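Local structure of hemin degrading factor (Pseudomonas aeruginosa, 4MF9) at residues E19-R22 with A23-L27; A160-V163 with R164-E167; Q227-Q230 with A231-A235. The protein binds heme and probably carries it within the cell to the heme oxygenase HemO, and may also degrade heme itself. All blocks are in the same frame, centred on the assembly; numbering follows the deposited sequence.

Interaction 1 (E19-R22 with A23-L27); sequences ELYR and AWQDL
Y21 and Q25, one helical turn apart, show how a flexible amide can be laid flat on an aromatic ring. CG of Q25 stands 3.8 Å from the centroid of the Y21 ring, close to its normal, a CH-pi contact over one face. A bend at chi2 then folds the amide along the phenol, its plane only 16° from the ring's, and brings NE2 of Q25 to 3.4 Å from CE1 of Y21. The same nitrogen also lies over a face of the W24 indole, toward its rim. W24 meets Y21 obliquely, its CZ3 3.8 Å from CE1 of Y21, with the two ring planes 77° apart.

On another side of the helix R22 reaches D26 in a salt bridge made through NE, which lies 2.9 Å from OD1 of D26, with a weak second bond to OD2. The carboxylate presents the syn side of OD1 to the guanidinium edge, yet the two planes stand 83° apart, so a single N-H, that of NE, is shared unequally by both carboxylate oxygens, and the two groups do not lie parallel.

Within the fold, W24 and L27 turn to helix 36-42, touching A39, and L27 also meets L42, while Y21 packs on S53 and I57 in loops.

Interaction 2 (A160-V163 with R164-E167); sequences ASDV and RAWE
D162 and A165 close a turn at the approach to helix 166-173: N of A165 gives its hydrogen to O of D162 at 2.9 Å, in an almost straight bond (169°). One residue on, N of W166 bonds to O of V163 at 3.2 Å. CB of A165 sits 3.5 Å from O of D162, so its methyl lies alongside the acceptor. V163 O has a second partner, a water at 3.0 Å that donates to it and accepts from N of E167, also a near neighbour at 2.9 Å. The water thus stands in the place where a direct bond between V163 O and E167 N would complete a turn of alpha-helix.

The backbone enters this run through an inverse gamma turn centred on D162, and two overlapping type I turns then lead into helix 166-173. With CG anti to N (chi1 178°), the D162 carboxylate is carried to the R164 chain, but that pairing is modelled too tightly and is doubtful.

Further out, backbone bonding between D162 and L76 fixes the entry, and OG of S161 joins P78 O and A158 N. W166 swings its indole away from the turn, onto I142 and into a cation-pi contact with R140 of strand 138-146, which V163 touches too.

Interaction 3 (Q227-Q230 with A231-A235); sequences QRTQ and ALRLA. With HEM (protoporphyrin IX containing Fe), chain C.
R233 curls back over the preceding turn of helix 228-235, against T229 and Q230, and its course can be traced from root to tip. Its CB rests 3.2 Å from O of Q230 and nearly as close to O of T229, the carbonyl that accepts R233 N in a regular helical bond. Bends at chi2 and chi3 then turn the chain back, so that the guanidinium lies with one face over CA of Q230, 3.7 Å from CZ of R233. At the tip the two nitrogens part company. NH1 runs beside OG1 of T229 at 3.8 Å, bridged to that hydroxyl by a water it holds weakly. NH2 lies 3.8 Å from CB of Q230; a second water links it to the same hydroxyl, and it forms a salt bridge with D196.

Q230 is arranged to share that aspartate. Its chain, extended from CB onward, sends NE2 to OD1 of D196 and to O of L194, while OE1 turns back to accept N of Q227 at 3.0 Å. Since Q227 occupies the N-cap, this is the half of a capping box in which the N3 side chain receives the N-cap N-H.

R228, the first residue of the helix, points the other way, toward the heme. Bent at chi3 (-87°), it brings NH1 to O2D of the heme propionate at 3.4 Å, a weak bond near the guanidinium plane. NH1 also pairs with E324, and K313, another heme-binding residue, is close by. The propionate is therefore met by an arginine whose charge is divided between two anions, which would probably temper its pull on the heme.

The three interactions follow one another along the chain, each a local turn with its own surroundings. Interaction 1 lies within helix 17-30 and interaction 2 at the approach to helix 166-173, with centres about 30 Å apart and nearest atoms about 14 Å. Interaction 3, in helix 228-235, is centred about 44 Å from the first and 46 Å from the second, across the chain's centre from interaction 2. Interactions 2 and 3 fall in different HemS/ChuX domains and rest on different nine-stranded beta-sheets, through strand 138-146 and strands 307-313 and 320-326 respectively. Of the three, 227-235 alone includes a heme-pocket residue; the other two lie away from that site.

Interaction 1 (E19-R22 with A23-L27)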
ATOM      1  N   GLU A  19     -20.829  15.937  16.595  1.00 25.43           N
ATOM      2  CA  GLU A  19     -20.565  15.184  17.806  1.00 29.93           C
ATOM      3  C   GLU A  19     -19.278  14.359  17.675  1.00 27.59           C
ATOM      4  O   GLU A  19     -18.530  14.213  18.629  1.00 26.14           O
ATOM      5  CB  GLU A  19     -21.691  14.226  18.121  1.00 28.67           C
ATOM      6  CG  GLU A  19     -22.938  14.819  18.723  1.00 37.05           C
ATOM      7  CD  GLU A  19     -24.173  13.991  18.377  1.00 45.49           C
ATOM      8  OE1 GLU A  19     -24.188  12.786  18.559  1.00 47.86           O
ATOM      9  OE2 GLU A  19     -25.129  14.552  17.893  1.00 41.82           O
ATOM     10  N   LEU A  20     -19.088  13.789  16.506  1.00 22.09           N
ATOM     11  CA  LEU A  20     -17.922  12.947  16.258  1.00 23.75           C
ATOM     12  C   LEU A  20     -16.666  13.801  16.248  1.00 22.90           C
ATOM     13  O   LEU A  20     -15.673  13.459  16.894  1.00 21.34           O
ATOM     14  CB  LEU A  20     -18.060  12.178  14.938  1.00 21.91           C
ATOM     15  CG  LEU A  20     -16.853  11.281  14.622  1.00 22.57           C
ATOM     16  CD1 LEU A  20     -16.508  10.388  15.815  1.00 16.24           C
ATOM     17  CD2 LEU A  20     -17.114  10.458  13.370  1.00 17.78           C
ATOM     18  N   TYR A  21     -16.715  14.921  15.526  1.00 26.20           N
ATOM     19  CA  TYR A  21     -15.568  15.827  15.467  1.00 27.25           C
ATOM     20  C   TYR A  21     -15.117  16.242  16.867  1.00 24.09           C
ATOM     21  O   TYR A  21     -13.925  16.192  17.184  1.00 23.41           O
ATOM     22  CB  TYR A  21     -15.846  17.067  14.601  1.00 21.76           C
ATOM     23  CG  TYR A  21     -14.642  17.990  14.538  1.00 25.84           C
ATOM     24  CD1 TYR A  21     -13.569  17.707  13.699  1.00 17.89           C
ATOM     25  CD2 TYR A  21     -14.565  19.128  15.337  1.00 22.03           C
ATOM     26  CE1 TYR A  21     -12.462  18.531  13.643  1.00 18.22           C
ATOM     27  CE2 TYR A  21     -13.453  19.961  15.289  1.00 25.59           C
ATOM     28  CZ  TYR A  21     -12.404  19.657  14.444  1.00 26.17           C
ATOM     29  OH  TYR A  21     -11.292  20.485  14.403  1.00 24.11           O
ATOM     30  N   ARG A  22     -16.080  16.610  17.689  1.00 24.84           N
ATOM     31  CA  ARG A  22     -15.841  17.025  19.064  1.00 28.49           C
ATOM     32  C   ARG A  22     -15.264  15.931  19.927  1.00 30.03           C
ATOM     33  O   ARG A  22     -14.375  16.158  20.695  1.00 28.67           O
ATOM     34  CB  ARG A  22     -17.089  17.633  19.703  1.00 30.19           C
ATOM     35  CG  ARG A  22     -16.972  18.004  21.189  1.00 33.52           C
ATOM     36  CD  ARG A  22     -15.684  18.728  21.573  1.00 40.17           C
ATOM     37  NE  ARG A  22     -15.534  18.988  23.016  1.00 40.44           N
ATOM     38  CZ  ARG A  22     -16.155  19.945  23.705  1.00 36.55           C
ATOM     39  NH1 ARG A  22     -17.000  20.763  23.122  1.00 33.85           N
ATOM     40  NH2 ARG A  22     -15.939  20.082  24.998  1.00 25.55           N
ATOM     41  N   ALA A  23     -15.788  14.745  19.770  1.00 27.24           N
ATOM     42  CA  ALA A  23     -15.328  13.561  20.493  1.00 27.33           C
ATOM     43  C   ALA A  23     -13.880  13.248  20.130  1.00 29.26           C
ATOM     44  O   ALA A  23     -13.080  12.855  20.986  1.00 29.29           O
ATOM     45  CB  ALA A  23     -16.222  12.372  20.161  1.00 30.22           C
ATOM     46  N   TRP A  24     -13.555  13.405  18.862  1.00 26.73           N
ATOM     47  CA  TRP A  24     -12.217  13.195  18.389  1.00 28.22           C
ATOM     48  C   TRP A  24     -11.212  14.200  18.927  1.00 29.72           C
ATOM     49  O   TRP A  24     -10.192  13.818  19.412  1.00 29.01           O
ATOM     50  CB  TRP A  24     -12.200  13.218  16.879  1.00 27.70           C
ATOM     51  CG  TRP A  24     -10.796  13.167  16.259  1.00 29.89           C
ATOM     52  CD1 TRP A  24      -9.770  12.405  16.635  1.00 28.92           C
ATOM     53  CD2 TRP A  24     -10.360  13.897  15.154  1.00 30.29           C
ATOM     54  NE1 TRP A  24      -8.714  12.586  15.827  1.00 28.01           N
ATOM     55  CE2 TRP A  24      -9.040  13.521  14.904  1.00 30.00           C
ATOM     56  CE3 TRP A  24     -10.937  14.890  14.371  1.00 31.08           C
ATOM     57  CZ2 TRP A  24      -8.292  14.094  13.915  1.00 30.23           C
ATOM     58  CZ3 TRP A  24     -10.208  15.434  13.373  1.00 28.25           C
ATOM     59  CH2 TRP A  24      -8.897  15.052  13.157  1.00 35.68           C
ATOM     60  N   GLN A  25     -11.563  15.476  18.895  1.00 28.06           N
ATOM     61  CA  GLN A  25     -10.723  16.547  19.446  1.00 31.69           C
ATOM     62  C   GLN A  25     -10.482  16.385  20.945  1.00 29.04           C
ATOM     63  O   GLN A  25      -9.399  16.688  21.450  1.00 33.43           O
ATOM     64  CB  GLN A  25     -11.353  17.918  19.166  1.00 25.82           C
ATOM     65  CG  GLN A  25     -11.528  18.225  17.689  1.00 26.18           C
ATOM     66  CD  GLN A  25     -10.210  18.239  16.927  1.00 30.71           C
ATOM     67  OE1 GLN A  25      -9.276  18.946  17.297  1.00 33.65           O
ATOM     68  NE2 GLN A  25     -10.134  17.458  15.857  1.00 29.25           N
ATOM     69  N   ASP A  26     -11.503  15.920  21.654  1.00 30.94           N
ATOM     70  CA  ASP A  26     -11.380  15.604  23.074  1.00 29.93           C
ATOM     71  C   ASP A  26     -10.374  14.470  23.294  1.00 34.91           C
ATOM     72  O   ASP A  26      -9.535  14.521  24.206  1.00 30.13           O
ATOM     73  CB  ASP A  26     -12.751  15.210  23.635  1.00 28.87           C
ATOM     74  CG  ASP A  26     -13.679  16.402  23.804  1.00 39.77           C
ATOM     75  OD1 ASP A  26     -13.178  17.553  23.789  1.00 39.71           O
ATOM     76  OD2 ASP A  26     -14.905  16.186  23.970  1.00 40.02           O
ATOM     77  N   LEU A  27     -10.464  13.447  22.449  1.00 30.27           N
ATOM     78  CA  LEU A  27      -9.555  12.322  22.492  1.00 30.55           C
ATOM     79  C   LEU A  27      -8.154  12.733  22.165  1.00 35.69           C
ATOM     80  O   LEU A  27      -7.247  12.486  22.941  1.00 36.02           O
ATOM     81  CB  LEU A  27      -9.949  11.314  21.443  1.00 28.84           C
ATOM     82  CG  LEU A  27      -9.855   9.848  21.842  1.00 35.21           C
ATOM     83  CD1 LEU A  27      -9.668   8.945  20.650  1.00 29.10           C
ATOM     84  CD2 LEU A  27      -8.804   9.579  22.898  1.00 32.70           C
TER

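Interaction 2 (A160-V163 with R164-E167)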
ATOM      1  N   ALA A 160       8.406  21.133  -0.618  1.00 32.50           N
ATOM      2  CA  ALA A 160       8.757  21.440  -2.004  1.00 27.30           C
ATOM      3  C   ALA A 160       7.570  21.404  -2.967  1.00 30.66           C
ATOM      4  O   ALA A 160       7.755  21.453  -4.188  1.00 30.02           O
ATOM      5  CB  ALA A 160       9.852  20.502  -2.486  1.00 27.63           C
ATOM      6  N   SER A 161       6.356  21.302  -2.429  1.00 28.27           N
ATOM      7  CA  SER A 161       5.155  21.296  -3.265  1.00 26.13           C
ATOM      8  C   SER A 161       4.827  22.694  -3.777  1.00 27.82           C
ATOM      9  O   SER A 161       5.161  23.684  -3.132  1.00 31.86           O
ATOM     10  CB  SER A 161       3.957  20.751  -2.486  1.00 23.28           C
ATOM     11  OG  SER A 161       4.213  19.460  -1.967  1.00 22.96           O
ATOM     12  N   ASP A 162       4.111  22.767  -4.885  1.00 27.81           N
ATOM     13  CA  ASP A 162       3.676  24.056  -5.409  1.00 30.06           C
ATOM     14  C   ASP A 162       2.394  24.483  -4.719  1.00 32.92           C
ATOM     15  O   ASP A 162       1.313  24.261  -5.158  1.00 34.65           O
ATOM     16  CB  ASP A 162       3.485  24.044  -6.916  1.00 34.03           C
ATOM     17  CG  ASP A 162       2.978  25.369  -7.446  1.00 37.14           C
ATOM     18  OD1 ASP A 162       3.025  26.333  -6.714  1.00 41.73           O
ATOM     19  OD2 ASP A 162       2.521  25.439  -8.562  1.00 38.76           O
ATOM     20  N   VAL A 163       2.520  25.183  -3.617  1.00 35.10           N
ATOM     21  CA  VAL A 163       1.379  25.486  -2.794  1.00 32.89           C
ATOM     22  C   VAL A 163       0.308  26.240  -3.552  1.00 33.13           C
ATOM     23  O   VAL A 163      -0.816  26.132  -3.250  1.00 32.88           O
ATOM     24  CB  VAL A 163       1.797  26.187  -1.490  1.00 40.63           C
ATOM     25  CG1 VAL A 163       0.661  26.255  -0.510  1.00 35.93           C
ATOM     26  CG2 VAL A 163       2.981  25.466  -0.872  1.00 33.52           C
ATOM     27  N   ARG A 164       0.681  26.991  -4.541  1.00 36.05           N
ATOM     28  CA  ARG A 164      -0.298  27.740  -5.267  1.00 38.93           C
ATOM     29  C   ARG A 164      -1.205  26.909  -6.200  1.00 34.43           C
ATOM     30  O   ARG A 164      -2.139  27.408  -6.726  1.00 31.62           O
ATOM     31  CB  ARG A 164       0.320  28.947  -5.949  1.00 38.77           C
ATOM     32  CG  ARG A 164       1.350  28.594  -6.943  1.00 47.01           C
ATOM     33  CD  ARG A 164       2.748  28.882  -6.396  1.00 53.35           C
ATOM     34  NE  ARG A 164       2.989  30.299  -6.312  1.00 53.70           N
ATOM     35  CZ  ARG A 164       3.641  31.017  -7.210  1.00 60.25           C
ATOM     36  NH1 ARG A 164       4.178  30.454  -8.292  1.00 55.23           N
ATOM     37  NH2 ARG A 164       3.751  32.319  -7.018  1.00 55.33           N
ATOM     38  N   ALA A 165      -0.900  25.642  -6.375  1.00 28.13           N
ATOM     39  CA  ALA A 165      -1.737  24.772  -7.184  1.00 30.06           C
ATOM     40  C   ALA A 165      -2.903  24.277  -6.342  1.00 27.41           C
ATOM     41  O   ALA A 165      -3.939  23.883  -6.873  1.00 29.18           O
ATOM     42  CB  ALA A 165      -0.915  23.601  -7.724  1.00 31.38           C
ATOM     43  N   TRP A 166      -2.729  24.322  -5.021  1.00 27.76           N
ATOM     44  CA  TRP A 166      -3.698  23.757  -4.074  1.00 27.39           C
ATOM     45  C   TRP A 166      -5.143  24.261  -4.225  1.00 26.39           C
ATOM     46  O   TRP A 166      -6.044  23.490  -4.540  1.00 20.49           O
ATOM     47  CB  TRP A 166      -3.213  23.966  -2.636  1.00 21.24           C
ATOM     48  CG  TRP A 166      -4.170  23.451  -1.599  1.00 21.89           C
ATOM     49  CD1 TRP A 166      -4.999  24.194  -0.800  1.00 21.31           C
ATOM     50  CD2 TRP A 166      -4.398  22.080  -1.247  1.00 21.38           C
ATOM     51  NE1 TRP A 166      -5.723  23.367   0.027  1.00 22.23           N
ATOM     52  CE2 TRP A 166      -5.379  22.065  -0.234  1.00 21.90           C
ATOM     53  CE3 TRP A 166      -3.872  20.862  -1.697  1.00 20.75           C
ATOM     54  CZ2 TRP A 166      -5.838  20.878   0.348  1.00 16.38           C
ATOM     55  CZ3 TRP A 166      -4.325  19.684  -1.116  1.00 15.76           C
ATOM     56  CH2 TRP A 166      -5.301  19.703  -0.107  1.00 17.04           C
ATOM     57  N   GLU A 167      -5.354  25.560  -4.088  1.00 26.75           N
ATOM     58  CA  GLU A 167      -6.708  26.037  -4.096  1.00 26.71           C
ATOM     59  C   GLU A 167      -7.472  25.865  -5.389  1.00 22.68           C
ATOM     60  O   GLU A 167      -8.577  25.450  -5.374  1.00 24.02           O
ATOM     61  CB  GLU A 167      -6.812  27.429  -3.546  1.00 32.97           C
ATOM     62  CG  GLU A 167      -8.014  27.600  -2.632  1.00 38.43           C
ATOM     63  CD  GLU A 167      -7.954  26.811  -1.342  1.00 39.70           C
ATOM     64  OE1 GLU A 167      -8.793  25.910  -1.154  1.00 37.21           O
ATOM     65  OE2 GLU A 167      -7.086  27.103  -0.499  1.00 42.60           O
TER
HETATM   66  O   HOH W   1      -3.420  27.579  -3.251  1.00 34.07           O

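Interaction 3 (Q227-Q230 with A231-A235)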
ATOM      1  N   GLN A 227      -5.990 -19.746  -1.896  1.00 21.17           N
ATOM      2  CA  GLN A 227      -5.439 -18.557  -1.219  1.00 23.99           C
ATOM      3  C   GLN A 227      -3.935 -18.466  -1.480  1.00 18.61           C
ATOM      4  O   GLN A 227      -3.322 -19.445  -1.751  1.00 16.52           O
ATOM      5  CB  GLN A 227      -5.658 -18.559   0.288  1.00 23.05           C
ATOM      6  CG  GLN A 227      -7.015 -18.971   0.733  1.00 27.76           C
ATOM      7  CD  GLN A 227      -8.065 -18.118   0.112  1.00 30.51           C
ATOM      8  OE1 GLN A 227      -8.863 -18.563  -0.680  1.00 32.96           O
ATOM      9  NE2 GLN A 227      -8.019 -16.877   0.415  1.00 33.90           N
ATOM     10  N   ARG A 228      -3.389 -17.276  -1.410  1.00 16.02           N
ATOM     11  CA  ARG A 228      -2.019 -17.118  -1.764  1.00 16.89           C
ATOM     12  C   ARG A 228      -1.061 -17.956  -0.870  1.00 16.83           C
ATOM     13  O   ARG A 228      -0.210 -18.612  -1.350  1.00 13.48           O
ATOM     14  CB  ARG A 228      -1.594 -15.669  -1.713  1.00 13.65           C
ATOM     15  CG  ARG A 228      -0.206 -15.498  -2.274  1.00 17.20           C
ATOM     16  CD  ARG A 228       0.464 -14.137  -2.333  1.00 14.88           C
ATOM     17  NE  ARG A 228       0.103 -13.484  -3.538  1.00 29.64           N
ATOM     18  CZ  ARG A 228       0.883 -13.049  -4.513  1.00 24.78           C
ATOM     19  NH1 ARG A 228       2.171 -13.099  -4.504  1.00 16.33           N
ATOM     20  NH2 ARG A 228       0.304 -12.532  -5.518  1.00 22.42           N
ATOM     21  N   THR A 229      -1.254 -17.909   0.423  1.00 13.42           N
ATOM     22  CA  THR A 229      -0.409 -18.677   1.345  1.00 13.79           C
ATOM     23  C   THR A 229      -0.611 -20.165   1.117  1.00 15.69           C
ATOM     24  O   THR A 229       0.322 -20.962   1.205  1.00 13.84           O
ATOM     25  CB  THR A 229      -0.718 -18.329   2.806  1.00 16.11           C
ATOM     26  OG1 THR A 229      -2.105 -18.580   3.092  1.00 16.41           O
ATOM     27  CG2 THR A 229      -0.427 -16.868   3.049  1.00 14.99           C
ATOM     28  N   GLN A 230      -1.839 -20.538   0.822  1.00 18.01           N
ATOM     29  CA  GLN A 230      -2.199 -21.901   0.518  1.00 18.87           C
ATOM     30  C   GLN A 230      -1.460 -22.422  -0.706  1.00 18.52           C
ATOM     31  O   GLN A 230      -0.973 -23.496  -0.662  1.00 18.30           O
ATOM     32  CB  GLN A 230      -3.687 -21.974   0.272  1.00 17.82           C
ATOM     33  CG  GLN A 230      -4.291 -23.313   0.028  1.00 21.97           C
ATOM     34  CD  GLN A 230      -5.796 -23.249   0.032  1.00 21.38           C
ATOM     35  OE1 GLN A 230      -6.378 -22.441  -0.632  1.00 20.99           O
ATOM     36  NE2 GLN A 230      -6.398 -24.114   0.776  1.00 18.29           N
ATOM     37  N   ALA A 231      -1.380 -21.634  -1.761  1.00 19.36           N
ATOM     38  CA  ALA A 231      -0.647 -22.067  -2.950  1.00 17.01           C
ATOM     39  C   ALA A 231       0.854 -22.197  -2.676  1.00 15.43           C
ATOM     40  O   ALA A 231       1.499 -23.092  -3.206  1.00 11.07           O
ATOM     41  CB  ALA A 231      -0.889 -21.113  -4.090  1.00 14.56           C
ATOM     42  N   LEU A 232       1.410 -21.283  -1.883  1.00 16.28           N
ATOM     43  CA  LEU A 232       2.830 -21.339  -1.529  1.00 13.86           C
ATOM     44  C   LEU A 232       3.130 -22.645  -0.802  1.00 13.62           C
ATOM     45  O   LEU A 232       4.113 -23.331  -1.095  1.00 12.80           O
ATOM     46  CB  LEU A 232       3.220 -20.148  -0.648  1.00 11.67           C
ATOM     47  CG  LEU A 232       2.975 -18.765  -1.237  1.00 15.04           C
ATOM     48  CD1 LEU A 232       3.510 -17.663  -0.326  1.00 12.08           C
ATOM     49  CD2 LEU A 232       3.579 -18.669  -2.623  1.00 13.42           C
ATOM     50  N   ARG A 233       2.253 -22.998   0.103  1.00 15.06           N
ATOM     51  CA  ARG A 233       2.298 -24.195   0.894  1.00 15.96           C
ATOM     52  C   ARG A 233       2.248 -25.447   0.012  1.00 18.23           C
ATOM     53  O   ARG A 233       2.840 -26.430   0.311  1.00 15.43           O
ATOM     54  CB  ARG A 233       1.037 -24.255   1.707  1.00 22.47           C
ATOM     55  CG  ARG A 233       1.146 -24.924   3.020  1.00 24.01           C
ATOM     56  CD  ARG A 233       0.308 -24.287   4.087  1.00 22.00           C
ATOM     57  NE  ARG A 233      -1.118 -24.334   3.868  1.00 23.50           N
ATOM     58  CZ  ARG A 233      -1.897 -23.275   3.980  1.00 21.65           C
ATOM     59  NH1 ARG A 233      -1.378 -22.116   4.266  1.00 22.98           N
ATOM     60  NH2 ARG A 233      -3.175 -23.367   3.787  1.00 23.69           N
ATOM     61  N   LEU A 234       1.460 -25.390  -1.049  1.00 17.92           N
ATOM     62  CA  LEU A 234       1.232 -26.562  -1.896  1.00 18.17           C
ATOM     63  C   LEU A 234       2.177 -26.603  -3.091  1.00 17.51           C
ATOM     64  O   LEU A 234       2.229 -27.600  -3.822  1.00 16.83           O
ATOM     65  CB  LEU A 234      -0.216 -26.580  -2.389  1.00 18.61           C
ATOM     66  CG  LEU A 234      -1.343 -26.583  -1.358  1.00 18.75           C
ATOM     67  CD1 LEU A 234      -2.690 -26.545  -2.052  1.00 17.18           C
ATOM     68  CD2 LEU A 234      -1.259 -27.791  -0.449  1.00 23.97           C
ATOM     69  N   ALA A 235       2.915 -25.515  -3.304  1.00 16.42           N
ATOM     70  CA  ALA A 235       3.788 -25.423  -4.476  1.00 17.63           C
ATOM     71  C   ALA A 235       4.962 -26.401  -4.420  1.00 16.81           C
ATOM     72  O   ALA A 235       5.342 -26.990  -5.438  1.00 15.56           O
ATOM     73  CB  ALA A 235       4.284 -24.003  -4.652  1.00 14.27           C
TER
HETATM   74  CHA HEM C 400       5.500  -6.817 -10.201  1.00 28.73           C
HETATM   75  CHB HEM C 400       7.102  -3.581 -13.265  1.00 33.91           C
HETATM   76  CHC HEM C 400       2.563  -2.571 -14.488  1.00 26.79           C
HETATM   77  CHD HEM C 400       1.097  -4.953 -10.603  1.00 28.76           C
HETATM   78  C1A HEM C 400       6.327  -6.078 -10.997  1.00 31.87           C
HETATM   79  C2A HEM C 400       7.739  -6.227 -11.091  1.00 27.98           C
HETATM   80  C3A HEM C 400       8.168  -5.341 -11.958  1.00 29.10           C
HETATM   81  C4A HEM C 400       7.050  -4.613 -12.364  1.00 31.92           C
HETATM   82  CMA HEM C 400       9.602  -5.133 -12.353  1.00 32.10           C
HETATM   83  CAA HEM C 400       8.616  -7.212 -10.401  1.00 27.87           C
HETATM   84  CBA HEM C 400       9.614  -8.004 -11.283  1.00 24.17           C
HETATM   85  CGA HEM C 400       8.825  -8.985 -12.071  1.00 30.83           C
HETATM   86  O1A HEM C 400       9.022  -9.147 -13.272  1.00 29.43           O
HETATM   87  O2A HEM C 400       7.981  -9.607 -11.482  1.00 33.39           O
HETATM   88  C1B HEM C 400       5.949  -3.073 -13.847  1.00 36.28           C
HETATM   89  C2B HEM C 400       6.068  -2.136 -14.884  1.00 34.96           C
HETATM   90  C3B HEM C 400       4.823  -1.826 -15.272  1.00 36.84           C
HETATM   91  C4B HEM C 400       3.919  -2.618 -14.408  1.00 31.96           C
HETATM   92  CMB HEM C 400       7.352  -1.624 -15.466  1.00 33.21           C
HETATM   93  CAB HEM C 400       4.545  -0.865 -16.381  1.00 33.97           C
HETATM   94  CBB HEM C 400       3.491  -0.116 -16.488  1.00 34.67           C
HETATM   95  C1C HEM C 400       1.751  -3.125 -13.571  1.00 26.74           C
HETATM   96  C2C HEM C 400       0.372  -3.082 -13.603  1.00 29.46           C
HETATM   97  C3C HEM C 400      -0.067  -3.758 -12.506  1.00 31.94           C
HETATM   98  C4C HEM C 400       1.062  -4.224 -11.775  1.00 29.13           C
HETATM   99  CMC HEM C 400      -0.470  -2.436 -14.660  1.00 30.96           C
HETATM  100  CAC HEM C 400      -1.451  -3.948 -12.146  1.00 32.03           C
HETATM  101  CBC HEM C 400      -1.687  -4.429 -10.961  1.00 32.67           C
HETATM  102  C1D HEM C 400       2.197  -5.702 -10.165  1.00 32.53           C
HETATM  103  C2D HEM C 400       2.161  -6.696  -9.050  1.00 30.74           C
HETATM  104  C3D HEM C 400       3.387  -7.206  -8.973  1.00 28.52           C
HETATM  105  C4D HEM C 400       4.165  -6.528 -10.016  1.00 30.18           C
HETATM  106  CMD HEM C 400       1.013  -7.108  -8.153  1.00 26.64           C
HETATM  107  CAD HEM C 400       3.857  -8.249  -7.993  1.00 28.99           C
HETATM  108  CBD HEM C 400       3.950  -9.595  -8.711  1.00 26.92           C
HETATM  109  CGD HEM C 400       4.056 -10.857  -7.911  1.00 29.60           C
HETATM  110  O1D HEM C 400       4.959 -11.601  -8.231  1.00 24.87           O
HETATM  111  O2D HEM C 400       3.285 -11.178  -7.020  1.00 25.82           O
HETATM  112  NA  HEM C 400       5.919  -5.068 -11.785  1.00 29.91           N
HETATM  113  NB  HEM C 400       4.664  -3.353 -13.584  1.00 33.17           N
HETATM  114  NC  HEM C 400       2.117  -3.810 -12.487  1.00 30.13           N
HETATM  115  ND  HEM C 400       3.413  -5.648 -10.684  1.00 30.08           N
HETATM  116 FE   HEM C 400       3.975  -4.596 -12.083  1.00 33.94          FE
HETATM  117  O   HOH W   2      -1.837 -19.431   5.995  1.00 24.64           O
HETATM  118  O   HOH W   3      -4.444 -20.458   3.386  1.00 27.88           O